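Local coordinates for minor structural protein 5 (PDB 5E7T) that probably forms part of the baseplate of lactococcal phage Tuc2009 and may help the phage attach to its host, at residues B[86-97]-B[173-184]. Sequence-based numbering, arbitrary orientation.
Sequences YTMSVDVMFTSW and FTIRVRNPKQEL
D91 meets R178 where segments 86-97 and 173-184 run antiparallel, a pairing that illustrates how the two faces of a sheet divide the chemistry. D91 receives R178 side-on: OD2 alone accepts both nitrogens, NE at 2.7 Å through its anti lone pair and NH2 at 2.8 Å from above the carboxylate plane. The guanidinium offers its edge, its plane turned 69° from the carboxylate, and the arginine gets there by bending at chi3 (93°). W138 adds a cation-pi contact to R178. Beneath the ion pair, the backbones of D91 and R178 exchange two hydrogen bonds; the next such pair, S89 with K181, is displaced by one residue, a beta bulge at V90 and N179-P180.

Y86 and R176 are the other heavily buried residues. At one end of the ladder, Y86 receives L184 CD1 over a ring face, 3.6 Å from CZ, a CH-pi contact on the same face of the sheet as M88 and V92. Toward the other end R176 reaches out fully extended, where T95 CG2 covers one face of its guanidinium, 3.7 Å from NE, and M93 lies alongside. On the largely apolar face, with V92, F94, W97, F173, I175 and V177, I175 CG1 sits over the F94 ring, F173 CD1 approaches that ring's edge at 3.8 Å from F94 CE2, and W97 overlaps F173 only slightly.

These are two adjacent inner strands of a five-stranded antiparallel sheet, flanked by 53-60 and 139-146. It packs against a second sheet through strand 104-114, a beta-sandwich consistent with the galactose-binding-like clan to which the BppA domain belongs. On the other face, the doubly gripped D91 oxygen, at a partly exposed position, probably steadies the pair beside the bulge, while R176 is matched by a salt bridge from NE to E55.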
ATOM      1  N   TYR B  86     -50.919 -29.790  -4.780  1.00 57.43           N
ATOM      2  CA  TYR B  86     -50.780 -28.368  -4.484  1.00 56.29           C
ATOM      3  C   TYR B  86     -52.173 -27.794  -4.599  1.00 62.61           C
ATOM      4  O   TYR B  86     -52.931 -28.260  -5.448  1.00 65.51           O
ATOM      5  CB  TYR B  86     -49.819 -27.684  -5.450  1.00 56.30           C
ATOM      6  CG  TYR B  86     -48.376 -28.010  -5.163  1.00 59.02           C
ATOM      7  CD1 TYR B  86     -47.830 -29.240  -5.528  1.00 61.49           C
ATOM      8  CD2 TYR B  86     -47.538 -27.079  -4.558  1.00 60.26           C
ATOM      9  CE1 TYR B  86     -46.500 -29.555  -5.254  1.00 61.56           C
ATOM     10  CE2 TYR B  86     -46.201 -27.380  -4.283  1.00 61.74           C
ATOM     11  CZ  TYR B  86     -45.687 -28.620  -4.641  1.00 68.73           C
ATOM     12  OH  TYR B  86     -44.374 -28.931  -4.385  1.00 69.77           O
ATOM     13  N   THR B  87     -52.549 -26.860  -3.715  1.00 56.56           N
ATOM     14  CA  THR B  87     -53.878 -26.275  -3.732  1.00 56.05           C
ATOM     15  C   THR B  87     -53.805 -24.784  -4.028  1.00 61.41           C
ATOM     16  O   THR B  87     -53.049 -24.053  -3.380  1.00 61.92           O
ATOM     17  CB  THR B  87     -54.661 -26.629  -2.444  1.00 59.40           C
ATOM     18  OG1 THR B  87     -54.737 -28.051  -2.303  1.00 61.19           O
ATOM     19  CG2 THR B  87     -56.067 -26.067  -2.436  1.00 53.19           C
ATOM     20  N   MET B  88     -54.613 -24.337  -5.005  1.00 57.42           N
ATOM     21  CA  MET B  88     -54.712 -22.942  -5.388  1.00 56.48           C
ATOM     22  C   MET B  88     -56.013 -22.397  -4.867  1.00 60.36           C
ATOM     23  O   MET B  88     -57.013 -23.093  -4.926  1.00 61.01           O
ATOM     24  CB  MET B  88     -54.622 -22.789  -6.897  1.00 59.00           C
ATOM     25  CG  MET B  88     -53.257 -23.063  -7.432  1.00 63.07           C
ATOM     26  SD  MET B  88     -53.228 -22.742  -9.200  1.00 68.67           S
ATOM     27  CE  MET B  88     -52.817 -20.956  -9.184  1.00 65.38           C
ATOM     28  N   SER B  89     -55.995 -21.174  -4.319  1.00 57.13           N
ATOM     29  CA  SER B  89     -57.141 -20.447  -3.729  1.00 56.67           C
ATOM     30  C   SER B  89     -57.013 -18.977  -4.152  1.00 62.39           C
ATOM     31  O   SER B  89     -55.896 -18.463  -4.197  1.00 63.48           O
ATOM     32  CB  SER B  89     -57.149 -20.558  -2.202  1.00 58.76           C
ATOM     33  OG  SER B  89     -55.976 -21.166  -1.671  1.00 72.30           O
ATOM     34  N   VAL B  90     -58.133 -18.313  -4.521  1.00 57.33           N
ATOM     35  CA  VAL B  90     -58.114 -16.925  -4.991  1.00 55.34           C
ATOM     36  C   VAL B  90     -59.503 -16.312  -4.884  1.00 60.38           C
ATOM     37  O   VAL B  90     -60.498 -17.028  -5.049  1.00 60.66           O
ATOM     38  CB  VAL B  90     -57.530 -16.827  -6.437  1.00 57.28           C
ATOM     39  CG1 VAL B  90     -58.398 -17.554  -7.464  1.00 56.84           C
ATOM     40  CG2 VAL B  90     -57.279 -15.386  -6.850  1.00 57.05           C
ATOM     41  N   ASP B  91     -59.558 -14.987  -4.583  1.00 56.01           N
ATOM     42  CA  ASP B  91     -60.757 -14.145  -4.567  1.00 55.15           C
ATOM     43  C   ASP B  91     -60.774 -13.411  -5.896  1.00 58.60           C
ATOM     44  O   ASP B  91     -59.768 -12.852  -6.310  1.00 57.49           O
ATOM     45  CB  ASP B  91     -60.744 -13.138  -3.415  1.00 56.72           C
ATOM     46  CG  ASP B  91     -60.931 -13.739  -2.042  1.00 62.67           C
ATOM     47  OD1 ASP B  91     -61.103 -14.981  -1.947  1.00 59.78           O
ATOM     48  OD2 ASP B  91     -60.847 -12.985  -1.056  1.00 71.38           O
ATOM     49  N   VAL B  92     -61.903 -13.448  -6.580  1.00 55.98           N
ATOM     50  CA  VAL B  92     -62.039 -12.897  -7.915  1.00 55.48           C
ATOM     51  C   VAL B  92     -63.326 -12.061  -8.061  1.00 59.51           C
ATOM     52  O   VAL B  92     -64.365 -12.421  -7.497  1.00 61.06           O
ATOM     53  CB  VAL B  92     -61.916 -14.108  -8.873  1.00 58.27           C
ATOM     54  CG1 VAL B  92     -63.096 -14.274  -9.811  1.00 58.23           C
ATOM     55  CG2 VAL B  92     -60.599 -14.078  -9.613  1.00 57.93           C
ATOM     56  N   MET B  93     -63.245 -10.927  -8.772  1.00 53.90           N
ATOM     57  CA  MET B  93     -64.404 -10.053  -8.963  1.00 53.79           C
ATOM     58  C   MET B  93     -64.470  -9.506 -10.358  1.00 57.63           C
ATOM     59  O   MET B  93     -63.475  -8.984 -10.852  1.00 57.43           O
ATOM     60  CB  MET B  93     -64.408  -8.916  -7.948  1.00 56.11           C
ATOM     61  CG  MET B  93     -65.357  -7.804  -8.264  1.00 59.68           C
ATOM     62  SD  MET B  93     -65.733  -6.936  -6.759  1.00 63.94           S
ATOM     63  CE  MET B  93     -66.209  -5.488  -7.421  1.00 63.06           C
ATOM     64  N   PHE B  94     -65.644  -9.607 -10.985  1.00 52.64           N
ATOM     65  CA  PHE B  94     -65.815  -9.101 -12.328  1.00 52.46           C
ATOM     66  C   PHE B  94     -66.606  -7.839 -12.225  1.00 57.46           C
ATOM     67  O   PHE B  94     -67.762  -7.873 -11.788  1.00 57.64           O
ATOM     68  CB  PHE B  94     -66.506 -10.139 -13.228  1.00 53.67           C
ATOM     69  CG  PHE B  94     -65.675 -11.375 -13.482  1.00 53.72           C
ATOM     70  CD1 PHE B  94     -65.610 -12.399 -12.536  1.00 54.32           C
ATOM     71  CD2 PHE B  94     -64.955 -11.518 -14.662  1.00 55.09           C
ATOM     72  CE1 PHE B  94     -64.869 -13.552 -12.786  1.00 53.66           C
ATOM     73  CE2 PHE B  94     -64.192 -12.658 -14.892  1.00 56.68           C
ATOM     74  CZ  PHE B  94     -64.160 -13.671 -13.957  1.00 53.52           C
ATOM     75  N   THR B  95     -65.971  -6.715 -12.595  1.00 53.62           N
ATOM     76  CA  THR B  95     -66.594  -5.400 -12.534  1.00 54.53           C
ATOM     77  C   THR B  95     -67.271  -5.023 -13.846  1.00 61.66           C
ATOM     78  O   THR B  95     -68.114  -4.119 -13.872  1.00 63.64           O
ATOM     79  CB  THR B  95     -65.595  -4.370 -12.061  1.00 57.49           C
ATOM     80  OG1 THR B  95     -64.597  -4.190 -13.049  1.00 60.57           O
ATOM     81  CG2 THR B  95     -64.930  -4.768 -10.785  1.00 56.53           C
ATOM     82  N   SER B  96     -66.906  -5.715 -14.930  1.00 58.58           N
ATOM     83  CA  SER B  96     -67.422  -5.488 -16.282  1.00 60.26           C
ATOM     84  C   SER B  96     -67.303  -6.775 -17.063  1.00 64.40           C
ATOM     85  O   SER B  96     -66.264  -7.425 -16.989  1.00 65.03           O
ATOM     86  CB  SER B  96     -66.627  -4.377 -16.971  1.00 66.11           C
ATOM     87  OG  SER B  96     -66.518  -4.542 -18.375  1.00 77.83           O
ATOM     88  N   TRP B  97     -68.349  -7.148 -17.802  1.00 60.02           N
ATOM     89  CA  TRP B  97     -68.353  -8.367 -18.615  1.00 58.68           C
ATOM     90  C   TRP B  97     -69.054  -8.077 -19.951  1.00 66.06           C
ATOM     91  O   TRP B  97     -70.280  -8.088 -20.019  1.00 67.06           O
ATOM     92  CB  TRP B  97     -69.000  -9.532 -17.842  1.00 55.33           C
ATOM     93  CG  TRP B  97     -69.078 -10.823 -18.603  1.00 55.06           C
ATOM     94  CD1 TRP B  97     -70.102 -11.246 -19.390  1.00 58.29           C
ATOM     95  CD2 TRP B  97     -68.089 -11.865 -18.634  1.00 53.80           C
ATOM     96  NE1 TRP B  97     -69.786 -12.458 -19.967  1.00 57.11           N
ATOM     97  CE2 TRP B  97     -68.561 -12.864 -19.510  1.00 57.45           C
ATOM     98  CE3 TRP B  97     -66.836 -12.034 -18.030  1.00 54.37           C
ATOM     99  CZ2 TRP B  97     -67.856 -14.040 -19.748  1.00 56.36           C
ATOM    100  CZ3 TRP B  97     -66.129 -13.191 -18.279  1.00 55.70           C
ATOM    101  CH2 TRP B  97     -66.637 -14.180 -19.134  1.00 56.64           C
ATOM    102  N   PHE B 173     -63.570  -8.284 -20.595  1.00 61.20           N
ATOM    103  CA  PHE B 173     -64.016  -8.234 -19.210  1.00 59.85           C
ATOM    104  C   PHE B 173     -62.953  -7.565 -18.353  1.00 64.09           C
ATOM    105  O   PHE B 173     -61.810  -7.436 -18.786  1.00 63.59           O
ATOM    106  CB  PHE B 173     -64.434  -9.619 -18.644  1.00 60.05           C
ATOM    107  CG  PHE B 173     -63.375 -10.694 -18.640  1.00 60.18           C
ATOM    108  CD1 PHE B 173     -62.430 -10.759 -17.621  1.00 62.01           C
ATOM    109  CD2 PHE B 173     -63.319 -11.641 -19.655  1.00 61.56           C
ATOM    110  CE1 PHE B 173     -61.438 -11.738 -17.635  1.00 61.67           C
ATOM    111  CE2 PHE B 173     -62.317 -12.610 -19.678  1.00 62.76           C
ATOM    112  CZ  PHE B 173     -61.386 -12.650 -18.670  1.00 60.17           C
ATOM    113  N   THR B 174     -63.334  -7.128 -17.153  1.00 60.40           N
ATOM    114  CA  THR B 174     -62.413  -6.539 -16.194  1.00 59.54           C
ATOM    115  C   THR B 174     -62.561  -7.367 -14.961  1.00 62.16           C
ATOM    116  O   THR B 174     -63.684  -7.650 -14.546  1.00 63.05           O
ATOM    117  CB  THR B 174     -62.683  -5.068 -16.003  1.00 65.90           C
ATOM    118  OG1 THR B 174     -62.760  -4.448 -17.296  1.00 71.86           O
ATOM    119  CG2 THR B 174     -61.624  -4.416 -15.183  1.00 59.30           C
ATOM    120  N   ILE B 175     -61.435  -7.852 -14.444  1.00 57.07           N
ATOM    121  CA  ILE B 175     -61.360  -8.758 -13.304  1.00 55.60           C
ATOM    122  C   ILE B 175     -60.438  -8.214 -12.244  1.00 62.32           C
ATOM    123  O   ILE B 175     -59.400  -7.627 -12.558  1.00 64.24           O
ATOM    124  CB  ILE B 175     -60.945 -10.191 -13.765  1.00 57.71           C
ATOM    125  CG1 ILE B 175     -61.098 -11.238 -12.628  1.00 57.20           C
ATOM    126  CG2 ILE B 175     -59.547 -10.228 -14.407  1.00 57.03           C
ATOM    127  CD1 ILE B 175     -60.737 -12.689 -12.993  1.00 60.25           C
ATOM    128  N   ARG B 176     -60.820  -8.411 -10.988  1.00 58.49           N
ATOM    129  CA  ARG B 176     -60.033  -8.031  -9.837  1.00 57.51           C
ATOM    130  C   ARG B 176     -59.583  -9.313  -9.180  1.00 62.83           C
ATOM    131  O   ARG B 176     -60.387 -10.234  -9.041  1.00 64.67           O
ATOM    132  CB  ARG B 176     -60.842  -7.161  -8.899  1.00 53.10           C
ATOM    133  CG  ARG B 176     -61.005  -5.774  -9.470  1.00 55.00           C
ATOM    134  CD  ARG B 176     -61.866  -4.926  -8.594  1.00 62.97           C
ATOM    135  NE  ARG B 176     -61.907  -3.549  -9.067  1.00 72.67           N
ATOM    136  CZ  ARG B 176     -62.557  -2.575  -8.442  1.00 76.80           C
ATOM    137  NH1 ARG B 176     -63.204  -2.822  -7.309  1.00 49.93           N
ATOM    138  NH2 ARG B 176     -62.559  -1.347  -8.938  1.00 63.85           N
ATOM    139  N   VAL B 177     -58.288  -9.427  -8.880  1.00 57.08           N
ATOM    140  CA  VAL B 177     -57.737 -10.627  -8.271  1.00 54.99           C
ATOM    141  C   VAL B 177     -57.163 -10.238  -6.917  1.00 61.29           C
ATOM    142  O   VAL B 177     -56.292  -9.378  -6.847  1.00 63.35           O
ATOM    143  CB  VAL B 177     -56.711 -11.292  -9.206  1.00 57.50           C
ATOM    144  CG1 VAL B 177     -55.942 -12.389  -8.493  1.00 56.66           C
ATOM    145  CG2 VAL B 177     -57.380 -11.830 -10.467  1.00 56.70           C
ATOM    146  N   ARG B 178     -57.710 -10.830  -5.839  1.00 56.70           N
ATOM    147  CA  ARG B 178     -57.359 -10.585  -4.439  1.00 55.15           C
ATOM    148  C   ARG B 178     -56.872 -11.887  -3.771  1.00 59.33           C
ATOM    149  O   ARG B 178     -57.429 -12.955  -4.005  1.00 57.99           O
ATOM    150  CB  ARG B 178     -58.578 -10.014  -3.698  1.00 49.93           C
ATOM    151  CG  ARG B 178     -58.406  -9.837  -2.205  1.00 43.97           C
ATOM    152  CD  ARG B 178     -59.654  -9.243  -1.600  1.00 45.18           C
ATOM    153  NE  ARG B 178     -60.578 -10.256  -1.098  1.00 53.38           N
ATOM    154  CZ  ARG B 178     -61.813  -9.989  -0.685  1.00 76.84           C
ATOM    155  NH1 ARG B 178     -62.277  -8.748  -0.715  1.00 64.54           N
ATOM    156  NH2 ARG B 178     -62.596 -10.961  -0.239  1.00 76.68           N
ATOM    157  N   ASN B 179     -55.829 -11.765  -2.942  1.00 56.54           N
ATOM    158  CA  ASN B 179     -55.176 -12.811  -2.166  1.00 55.32           C
ATOM    159  C   ASN B 179     -54.963 -14.157  -2.920  1.00 59.72           C
ATOM    160  O   ASN B 179     -55.375 -15.219  -2.417  1.00 60.31           O
ATOM    161  CB  ASN B 179     -55.903 -13.034  -0.859  1.00 53.46           C
ATOM    162  CG  ASN B 179     -56.155 -11.826   0.005  1.00 70.28           C
ATOM    163  OD1 ASN B 179     -57.186 -11.770   0.687  1.00 65.68           O
ATOM    164  ND2 ASN B 179     -55.222 -10.868   0.052  1.00 57.52           N
ATOM    165  N   PRO B 180     -54.290 -14.158  -4.104  1.00 54.67           N
ATOM    166  CA  PRO B 180     -54.010 -15.444  -4.765  1.00 53.44           C
ATOM    167  C   PRO B 180     -53.076 -16.287  -3.892  1.00 57.24           C
ATOM    168  O   PRO B 180     -52.212 -15.744  -3.202  1.00 58.65           O
ATOM    169  CB  PRO B 180     -53.363 -15.025  -6.085  1.00 55.12           C
ATOM    170  CG  PRO B 180     -52.727 -13.721  -5.801  1.00 59.87           C
ATOM    171  CD  PRO B 180     -53.665 -13.034  -4.838  1.00 55.88           C
ATOM    172  N   LYS B 181     -53.287 -17.597  -3.872  1.00 51.89           N
ATOM    173  CA  LYS B 181     -52.505 -18.504  -3.049  1.00 50.76           C
ATOM    174  C   LYS B 181     -52.325 -19.817  -3.715  1.00 56.71           C
ATOM    175  O   LYS B 181     -53.244 -20.346  -4.354  1.00 57.33           O
ATOM    176  CB  LYS B 181     -53.179 -18.739  -1.681  1.00 52.83           C
ATOM    177  CG  LYS B 181     -52.233 -19.286  -0.594  1.00 55.05           C
ATOM    178  CD  LYS B 181     -52.959 -19.780   0.629  1.00 49.09           C
ATOM    179  CE  LYS B 181     -51.990 -20.157   1.714  1.00 57.25           C
ATOM    180  NZ  LYS B 181     -52.642 -20.928   2.807  1.00 57.04           N
ATOM    181  N   GLN B 182     -51.131 -20.366  -3.527  1.00 53.91           N
ATOM    182  CA  GLN B 182     -50.741 -21.702  -3.943  1.00 53.03           C
ATOM    183  C   GLN B 182     -49.981 -22.251  -2.750  1.00 57.67           C
ATOM    184  O   GLN B 182     -49.096 -21.574  -2.202  1.00 58.30           O
ATOM    185  CB  GLN B 182     -49.862 -21.691  -5.198  1.00 53.64           C
ATOM    186  CG  GLN B 182     -49.283 -23.073  -5.449  1.00 53.58           C
ATOM    187  CD  GLN B 182     -48.305 -23.142  -6.561  1.00 68.22           C
ATOM    188  OE1 GLN B 182     -48.617 -23.676  -7.614  1.00 63.80           O
ATOM    189  NE2 GLN B 182     -47.079 -22.682  -6.328  1.00 62.92           N
ATOM    190  N   GLU B 183     -50.345 -23.457  -2.325  1.00 53.42           N
ATOM    191  CA  GLU B 183     -49.704 -24.101  -1.180  1.00 52.81           C
ATOM    192  C   GLU B 183     -49.548 -25.586  -1.423  1.00 57.53           C
ATOM    193  O   GLU B 183     -50.301 -26.172  -2.189  1.00 59.16           O
ATOM    194  CB  GLU B 183     -50.529 -23.872   0.087  1.00 53.60           C
ATOM    195  CG  GLU B 183     -51.869 -24.584   0.090  1.00 56.09           C
ATOM    196  CD  GLU B 183     -52.869 -23.877   0.969  1.00 81.81           C
ATOM    197  OE1 GLU B 183     -52.872 -24.163   2.187  1.00 53.85           O
ATOM    198  OE2 GLU B 183     -53.639 -23.035   0.446  1.00 88.49           O
ATOM    199  N   LEU B 184     -48.606 -26.198  -0.737  1.00 52.29           N
ATOM    200  CA  LEU B 184     -48.383 -27.622  -0.833  1.00 51.81           C
ATOM    201  C   LEU B 184     -49.500 -28.288  -0.027  1.00 57.95           C
ATOM    202  O   LEU B 184     -49.801 -27.853   1.085  1.00 60.73           O
ATOM    203  CB  LEU B 184     -46.988 -27.923  -0.248  1.00 51.02           C
ATOM    204  CG  LEU B 184     -46.608 -29.386  -0.081  1.00 53.47           C
ATOM    205  CD1 LEU B 184     -46.402 -30.071  -1.426  1.00 52.29           C
ATOM    206  CD2 LEU B 184     -45.435 -29.518   0.868  1.00 51.71           C
TER